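Local coordinates for insecticidal protein (Brevibacillus laterosporus, PDB 7ML9) that probably forms beta-barrel pores in target membranes and acts as an insecticidal toxin against the western corn rootworm, at residues A[29-40]-A[77-86]. Sequence-based numbering, arbitrary orientation.
Sequences QERLRDLAREDE and VIGERRISQY. With NA (sodium ion), chain F; EDO (1,2-ethanediol), chain H.
A buried salt bridge between Glu40 and Arg82, continued by side-chain packing, joins helix 28-48 to the 3-10 turn and short strand of 77-86, near one end of the elongated molecule. Arg82 meets the Glu40 carboxylate end-on: NH1 comes to OE2 from above the carboxylate plane, nearly straight (2.7 Å, 169°), and NH2 meets OE1 on its syn side, tilted from that plane, at 2.8 Å. Val230 N gives OE2 a second hydrogen bond. A bend at chi2 (-72°) turns the Arg82 guanidinium toward Glu40, with Arg37 CG and Val77 CG2 against its opposite faces. Asp56 pairs with NE of Arg37 and Arg82, probably offsetting their like charges. Arg37 NH1 bonds Glu30 OE1 (2.9 Å), which also binds the sodium ion. In this aerolysin/ETX-MTX2-type toxin, helix residue Ala36 packs on strand 201-229, the partner of strand 83-84. Arg33 lays its guanidinium over the turn backbone, NH2 3.5 Å from Glu80 CA; one water links Arg33 NE to Glu80 O. Ile83 CD1 packs on Leu32 CB (3.8 Å). Gln29 CG makes a CH-pi contact over the Tyr86 ring face, 3.5 Å from its centroid, its amide nearly parallel to the ring (7°); Tyr86 OH is hydrogen-bonded to Leu148 O.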
# COMPACT_ATOMS: atom_id res chain seq x y z
N GLN A 29 7.11 -6.96 -19.26
CA GLN A 29 7.80 -7.08 -20.54
C GLN A 29 7.04 -7.97 -21.52
O GLN A 29 6.92 -7.63 -22.71
CB GLN A 29 9.22 -7.61 -20.33
CG GLN A 29 10.15 -6.58 -19.74
CD GLN A 29 11.48 -7.18 -19.39
OE1 GLN A 29 11.68 -7.68 -18.28
NE2 GLN A 29 12.39 -7.17 -20.35
N GLU A 30 6.52 -9.10 -21.05
CA GLU A 30 5.77 -9.99 -21.94
C GLU A 30 4.48 -9.33 -22.41
O GLU A 30 4.09 -9.50 -23.57
CB GLU A 30 5.49 -11.32 -21.26
CG GLU A 30 4.68 -12.28 -22.15
CD GLU A 30 5.38 -12.62 -23.48
OE1 GLU A 30 4.67 -12.97 -24.46
OE2 GLU A 30 6.63 -12.56 -23.56
N ARG A 31 3.82 -8.55 -21.55
CA ARG A 31 2.62 -7.85 -22.00
C ARG A 31 2.93 -6.77 -23.02
O ARG A 31 2.13 -6.53 -23.94
CB ARG A 31 1.85 -7.26 -20.81
CG ARG A 31 1.22 -8.30 -19.88
CD ARG A 31 0.32 -9.32 -20.60
NE ARG A 31 -0.87 -8.69 -21.20
CZ ARG A 31 -1.55 -9.21 -22.23
NH1 ARG A 31 -1.17 -10.37 -22.77
NH2 ARG A 31 -2.61 -8.58 -22.71
N LEU A 32 4.09 -6.10 -22.90
CA LEU A 32 4.49 -5.14 -23.93
C LEU A 32 4.81 -5.85 -25.24
O LEU A 32 4.57 -5.30 -26.33
CB LEU A 32 5.69 -4.31 -23.47
CG LEU A 32 5.38 -3.35 -22.31
CD1 LEU A 32 6.62 -2.63 -21.85
CD2 LEU A 32 4.31 -2.33 -22.71
N ARG A 33 5.38 -7.05 -25.17
CA ARG A 33 5.57 -7.84 -26.39
C ARG A 33 4.23 -8.22 -27.02
O ARG A 33 4.09 -8.20 -28.25
CB ARG A 33 6.38 -9.09 -26.08
CG ARG A 33 7.85 -8.84 -25.70
CD ARG A 33 8.48 -10.18 -25.37
NE ARG A 33 9.78 -10.01 -24.72
CZ ARG A 33 10.60 -11.00 -24.41
NH1 ARG A 33 10.26 -12.26 -24.68
NH2 ARG A 33 11.76 -10.74 -23.82
N ASP A 34 3.24 -8.56 -26.20
CA ASP A 34 1.92 -8.85 -26.75
C ASP A 34 1.28 -7.60 -27.32
O ASP A 34 0.56 -7.67 -28.33
CB ASP A 34 1.01 -9.49 -25.69
CG ASP A 34 -0.37 -9.84 -26.25
OD1 ASP A 34 -0.52 -10.91 -26.88
OD2 ASP A 34 -1.30 -9.03 -26.08
N LEU A 35 1.52 -6.44 -26.69
CA LEU A 35 1.05 -5.18 -27.25
C LEU A 35 1.55 -4.99 -28.69
O LEU A 35 0.79 -4.59 -29.58
CB LEU A 35 1.52 -4.02 -26.37
CG LEU A 35 1.12 -2.61 -26.79
CD1 LEU A 35 -0.40 -2.48 -26.68
CD2 LEU A 35 1.84 -1.56 -25.91
N ALA A 36 2.84 -5.26 -28.93
CA ALA A 36 3.37 -5.17 -30.31
C ALA A 36 2.67 -6.18 -31.23
O ALA A 36 2.30 -5.84 -32.36
CB ALA A 36 4.89 -5.39 -30.33
N ARG A 37 2.48 -7.41 -30.76
CA ARG A 37 1.78 -8.42 -31.57
C ARG A 37 0.34 -8.01 -31.86
O ARG A 37 -0.18 -8.31 -32.94
CB ARG A 37 1.82 -9.78 -30.87
CG ARG A 37 3.24 -10.34 -30.67
CD ARG A 37 3.24 -11.57 -29.77
NE ARG A 37 4.61 -11.99 -29.50
CZ ARG A 37 5.12 -12.19 -28.28
NH1 ARG A 37 4.35 -12.04 -27.20
NH2 ARG A 37 6.39 -12.57 -28.16
N GLU A 38 -0.33 -7.34 -30.91
CA GLU A 38 -1.72 -6.92 -31.14
C GLU A 38 -1.80 -5.89 -32.26
O GLU A 38 -2.64 -6.00 -33.15
CB GLU A 38 -2.34 -6.34 -29.86
CG GLU A 38 -2.41 -7.29 -28.71
CD GLU A 38 -3.61 -8.20 -28.77
OE1 GLU A 38 -4.44 -8.03 -29.69
OE2 GLU A 38 -3.73 -9.08 -27.88
N ASP A 39 -0.93 -4.88 -32.21
CA ASP A 39 -0.92 -3.85 -33.24
C ASP A 39 -0.61 -4.46 -34.60
O ASP A 39 -1.26 -4.12 -35.60
CB ASP A 39 0.10 -2.78 -32.88
CG ASP A 39 0.11 -1.60 -33.85
OD1 ASP A 39 -0.91 -1.33 -34.52
OD2 ASP A 39 1.13 -0.91 -33.91
N GLU A 40 0.37 -5.36 -34.65
CA GLU A 40 0.71 -6.06 -35.89
C GLU A 40 -0.51 -6.75 -36.49
O GLU A 40 -0.92 -6.46 -37.62
CB GLU A 40 1.82 -7.07 -35.61
CG GLU A 40 2.38 -7.82 -36.83
CD GLU A 40 3.57 -8.67 -36.43
OE1 GLU A 40 3.37 -9.82 -35.95
OE2 GLU A 40 4.71 -8.18 -36.55
N VAL A 77 11.85 -9.30 -35.55
CA VAL A 77 10.92 -8.73 -34.58
C VAL A 77 10.42 -9.73 -33.56
O VAL A 77 9.68 -9.32 -32.65
CB VAL A 77 9.71 -8.06 -35.27
CG1 VAL A 77 10.14 -7.01 -36.29
CG2 VAL A 77 8.81 -9.10 -35.89
N ILE A 78 10.72 -11.01 -33.65
CA ILE A 78 10.00 -11.94 -32.79
C ILE A 78 10.69 -12.06 -31.44
O ILE A 78 11.86 -11.70 -31.26
CB ILE A 78 9.80 -13.33 -33.43
CG1 ILE A 78 11.14 -13.95 -33.83
CG2 ILE A 78 8.85 -13.24 -34.62
CD1 ILE A 78 10.98 -15.30 -34.51
N GLY A 79 9.93 -12.57 -30.46
CA GLY A 79 10.44 -12.82 -29.12
C GLY A 79 10.90 -11.54 -28.44
O GLY A 79 10.21 -10.52 -28.45
N GLU A 80 12.10 -11.61 -27.85
CA GLU A 80 12.68 -10.46 -27.16
C GLU A 80 12.75 -9.21 -28.05
O GLU A 80 12.68 -8.09 -27.54
CB GLU A 80 14.08 -10.84 -26.67
CG GLU A 80 14.85 -9.76 -25.95
CD GLU A 80 16.32 -10.16 -25.77
OE1 GLU A 80 16.59 -11.13 -25.03
OE2 GLU A 80 17.19 -9.50 -26.38
N ARG A 81 12.89 -9.38 -29.36
CA ARG A 81 13.02 -8.21 -30.23
C ARG A 81 11.68 -7.53 -30.55
O ARG A 81 11.68 -6.57 -31.33
CB ARG A 81 13.74 -8.59 -31.52
CG ARG A 81 15.26 -8.74 -31.27
CD ARG A 81 16.02 -9.21 -32.47
NE ARG A 81 16.13 -8.25 -33.56
CZ ARG A 81 17.04 -7.28 -33.67
NH1 ARG A 81 17.06 -6.51 -34.75
NH2 ARG A 81 17.94 -7.07 -32.72
N ARG A 82 10.58 -7.96 -29.94
CA ARG A 82 9.34 -7.18 -30.04
C ARG A 82 9.45 -5.84 -29.32
O ARG A 82 8.68 -4.92 -29.62
CB ARG A 82 8.17 -7.97 -29.45
CG ARG A 82 7.70 -9.15 -30.27
CD ARG A 82 6.97 -8.65 -31.52
NE ARG A 82 6.40 -9.74 -32.30
CZ ARG A 82 5.80 -9.57 -33.48
NH1 ARG A 82 5.70 -8.34 -34.00
NH2 ARG A 82 5.29 -10.60 -34.12
N ILE A 83 10.36 -5.71 -28.36
CA ILE A 83 10.52 -4.47 -27.60
C ILE A 83 12.00 -4.11 -27.50
O ILE A 83 12.84 -4.98 -27.24
CB ILE A 83 9.92 -4.60 -26.18
CG1 ILE A 83 8.40 -4.83 -26.27
CG2 ILE A 83 10.22 -3.34 -25.37
CD1 ILE A 83 7.63 -3.59 -26.71
N SER A 84 12.32 -2.85 -27.73
CA SER A 84 13.68 -2.39 -27.49
C SER A 84 13.60 -1.14 -26.63
O SER A 84 12.55 -0.51 -26.52
CB SER A 84 14.43 -2.09 -28.81
OG SER A 84 13.89 -0.95 -29.45
N GLN A 85 14.74 -0.79 -26.03
CA GLN A 85 14.86 0.36 -25.15
C GLN A 85 13.91 0.27 -23.97
O GLN A 85 13.39 1.28 -23.49
CB GLN A 85 14.64 1.67 -25.91
CG GLN A 85 15.81 2.10 -26.78
CD GLN A 85 15.43 3.21 -27.74
OE1 GLN A 85 15.00 4.29 -27.32
NE2 GLN A 85 15.58 2.95 -29.03
N TYR A 86 13.67 -0.95 -23.49
CA TYR A 86 12.79 -1.14 -22.33
C TYR A 86 13.48 -0.59 -21.09
O TYR A 86 14.64 -0.89 -20.83
CB TYR A 86 12.45 -2.62 -22.16
CG TYR A 86 11.73 -2.90 -20.86
CD1 TYR A 86 10.37 -2.64 -20.73
CD2 TYR A 86 12.41 -3.41 -19.75
CE1 TYR A 86 9.70 -2.88 -19.52
CE2 TYR A 86 11.75 -3.65 -18.54
CZ TYR A 86 10.40 -3.39 -18.44
OH TYR A 86 9.74 -3.63 -17.24
NA NA F . 1.76 -13.43 -24.13
C1 EDO H . 1.23 2.47 -35.18
O1 EDO H . 0.53 1.22 -35.26
C2 EDO H . 0.78 3.23 -33.94
O2 EDO H . 1.04 4.62 -34.17
O HOH W 1 11.60 -7.82 -25.10